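Local coordinates for conserved domain protein (Porphyromonas gingivalis, PDB 3PNN) that probably catalyses formation of glycosidic linkages as a cytoplasmic glycosyltransferase with a Rossmann-like alpha/beta/alpha fold, at residues Y154-T159 with A211-N216. Sequence-based numbering, arbitrary orientation.
Sequences YRVGNT and APVSMN
Tyr154 meets the bent side chain of Met215, a selenomethionine, obliquely at its ring atom CD2, which lies 3.6 Å from CG of Met215. The two side chains cross at roughly a right angle, and the phenol continues past the crossing to hydrogen-bond through OH with the carbonyl of Tyr127. Bends at both chi2 and chi3 (-58° and -67°) fold Met215 back so that SE meets the methyl CG2 of Thr159 tip to tip, at 4.2 Å. Farther along, Val213 and Val156 also cross, CG1 of Val213 lying 3.7 Å from CB of Val156, while CG1 of Val156 turns to the methyl of Ala211.

Beneath this apolar row the backbones are zipped together antiparallel. Tyr154 and Val213 form a hydrogen-bonded pair, the nearly straight bond from Tyr154 N to Val213 O measuring 3.1 Å and its return, Val213 N to Tyr154 O, 2.8 Å. A third bond, from Val156 N to Ala211 O (2.9 Å), carries the pairing into the 3-10 turn. There Val156 O accepts from both N and OG1 of Thr159, which fixes the threonine hydroxyl and leaves its methyl facing Met215. Arg155, alongside Pro212, sends its guanidinium to a salt bridge with Asp268.

Strand 166-173 pairs antiparallel with 212-215 as well, so 212-215 lies between it and the end of strand 148-155, an antiparallel strand pairing of the Rossmann-like alpha/beta/alpha fold of this probable glycosyltransferase.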
loop_
_atom_site.group_PDB
_atom_site.type_symbol
_atom_site.label_atom_id
_atom_site.label_comp_id
_atom_site.label_asym_id
_atom_site.label_seq_id
_atom_site.Cartn_x
_atom_site.Cartn_y
_atom_site.Cartn_z
ATOM N N TYR A 154 10.791 -5.389 -2.171
ATOM C CA TYR A 154 11.932 -4.739 -1.533
ATOM C C TYR A 154 12.724 -5.791 -0.745
ATOM O O TYR A 154 12.241 -6.903 -0.551
ATOM C CB TYR A 154 11.445 -3.608 -0.633
ATOM C CG TYR A 154 10.860 -2.477 -1.453
ATOM C CD1 TYR A 154 11.663 -1.415 -1.872
ATOM C CD2 TYR A 154 9.527 -2.507 -1.866
ATOM C CE1 TYR A 154 11.151 -0.388 -2.648
ATOM C CE2 TYR A 154 9.003 -1.485 -2.655
ATOM C CZ TYR A 154 9.818 -0.427 -3.036
ATOM O OH TYR A 154 9.305 0.586 -3.825
ATOM N N ARG A 155 13.939 -5.454 -0.312
ATOM C CA ARG A 155 14.745 -6.396 0.469
ATOM C C ARG A 155 14.618 -6.061 1.957
ATOM O O ARG A 155 14.785 -4.916 2.352
ATOM C CB ARG A 155 16.217 -6.369 0.025
ATOM C CG ARG A 155 16.467 -6.978 -1.372
ATOM C CD ARG A 155 16.462 -5.942 -2.505
ATOM N NE ARG A 155 16.677 -6.576 -3.816
ATOM C CZ ARG A 155 17.867 -6.976 -4.266
ATOM N NH1 ARG A 155 18.950 -6.797 -3.518
ATOM N NH2 ARG A 155 17.980 -7.549 -5.465
ATOM N N VAL A 156 14.309 -7.066 2.773
ATOM C CA VAL A 156 13.975 -6.815 4.175
ATOM C C VAL A 156 15.061 -6.043 4.914
ATOM O O VAL A 156 14.756 -5.153 5.716
ATOM C CB VAL A 156 13.646 -8.116 4.931
ATOM C CG1 VAL A 156 14.896 -9.007 5.061
ATOM C CG2 VAL A 156 13.058 -7.786 6.311
ATOM N N GLY A 157 16.324 -6.354 4.627
ATOM C CA GLY A 157 17.442 -5.716 5.317
ATOM C C GLY A 157 17.532 -4.216 5.091
ATOM O O GLY A 157 18.168 -3.492 5.859
ATOM N N ASN A 158 16.885 -3.748 4.028
ATOM C CA ASN A 158 16.836 -2.326 3.716
ATOM C C ASN A 158 15.628 -1.628 4.350
ATOM O O ASN A 158 15.457 -0.415 4.189
ATOM C CB ASN A 158 16.762 -2.106 2.195
ATOM C CG ASN A 158 18.007 -2.574 1.462
ATOM O OD1 ASN A 158 19.123 -2.523 1.991
ATOM N ND2 ASN A 158 17.820 -3.025 0.231
ATOM N N THR A 159 14.786 -2.374 5.061
ATOM C CA THR A 159 13.525 -1.811 5.558
ATOM C C THR A 159 13.389 -1.837 7.073
ATOM O O THR A 159 12.286 -1.692 7.598
ATOM C CB THR A 159 12.302 -2.561 4.976
ATOM O OG1 THR A 159 12.206 -3.871 5.570
ATOM C CG2 THR A 159 12.410 -2.682 3.437
ATOM N N ALA A 211 16.146 -11.063 1.608
ATOM C CA ALA A 211 14.838 -11.713 1.569
ATOM C C ALA A 211 13.773 -10.726 1.091
ATOM O O ALA A 211 13.696 -9.597 1.583
ATOM C CB ALA A 211 14.470 -12.249 2.952
ATOM N N PRO A 212 12.938 -11.148 0.134
ATOM C CA PRO A 212 11.946 -10.219 -0.422
ATOM C C PRO A 212 10.808 -9.939 0.561
ATOM O O PRO A 212 10.356 -10.860 1.266
ATOM C CB PRO A 212 11.389 -10.969 -1.637
ATOM C CG PRO A 212 12.127 -12.288 -1.702
ATOM C CD PRO A 212 12.824 -12.505 -0.425
ATOM N N VAL A 213 10.350 -8.689 0.605
ATOM C CA VAL A 213 9.168 -8.333 1.399
ATOM C C VAL A 213 8.229 -7.468 0.591
ATOM O O VAL A 213 8.651 -6.765 -0.338
ATOM C CB VAL A 213 9.520 -7.595 2.721
ATOM C CG1 VAL A 213 10.196 -8.555 3.699
ATOM C CG2 VAL A 213 10.394 -6.376 2.452
ATOM N N SER A 214 6.949 -7.537 0.942
ATOM C CA SER A 214 5.956 -6.611 0.423
ATOM C C SER A 214 5.978 -5.331 1.255
ATOM O O SER A 214 6.123 -5.386 2.480
ATOM C CB SER A 214 4.557 -7.241 0.492
ATOM O OG SER A 214 3.554 -6.260 0.262
HETATM N N MSE A 215 5.846 -4.181 0.594
HETATM C CA MSE A 215 5.644 -2.901 1.292
HETATM C C MSE A 215 4.290 -2.323 0.878
HETATM O O MSE A 215 4.062 -1.103 0.933
HETATM C CB MSE A 215 6.780 -1.900 0.999
HETATM C CG MSE A 215 8.167 -2.414 1.418
HETATM SE SE MSE A 215 8.261 -2.863 3.325
HETATM C CE MSE A 215 8.063 -1.088 4.061
ATOM N N ASN A 216 3.394 -3.221 0.482
ATOM C CA ASN A 216 2.035 -2.867 0.060
ATOM C C ASN A 216 1.995 -2.027 -1.220
ATOM O O ASN A 216 1.152 -1.139 -1.357
ATOM C CB ASN A 216 1.266 -2.163 1.183
ATOM C CG ASN A 216 -0.073 -2.829 1.488
ATOM O OD1 ASN A 216 -0.261 -4.027 1.247
ATOM N ND2 ASN A 216 -1.009 -2.051 2.047
#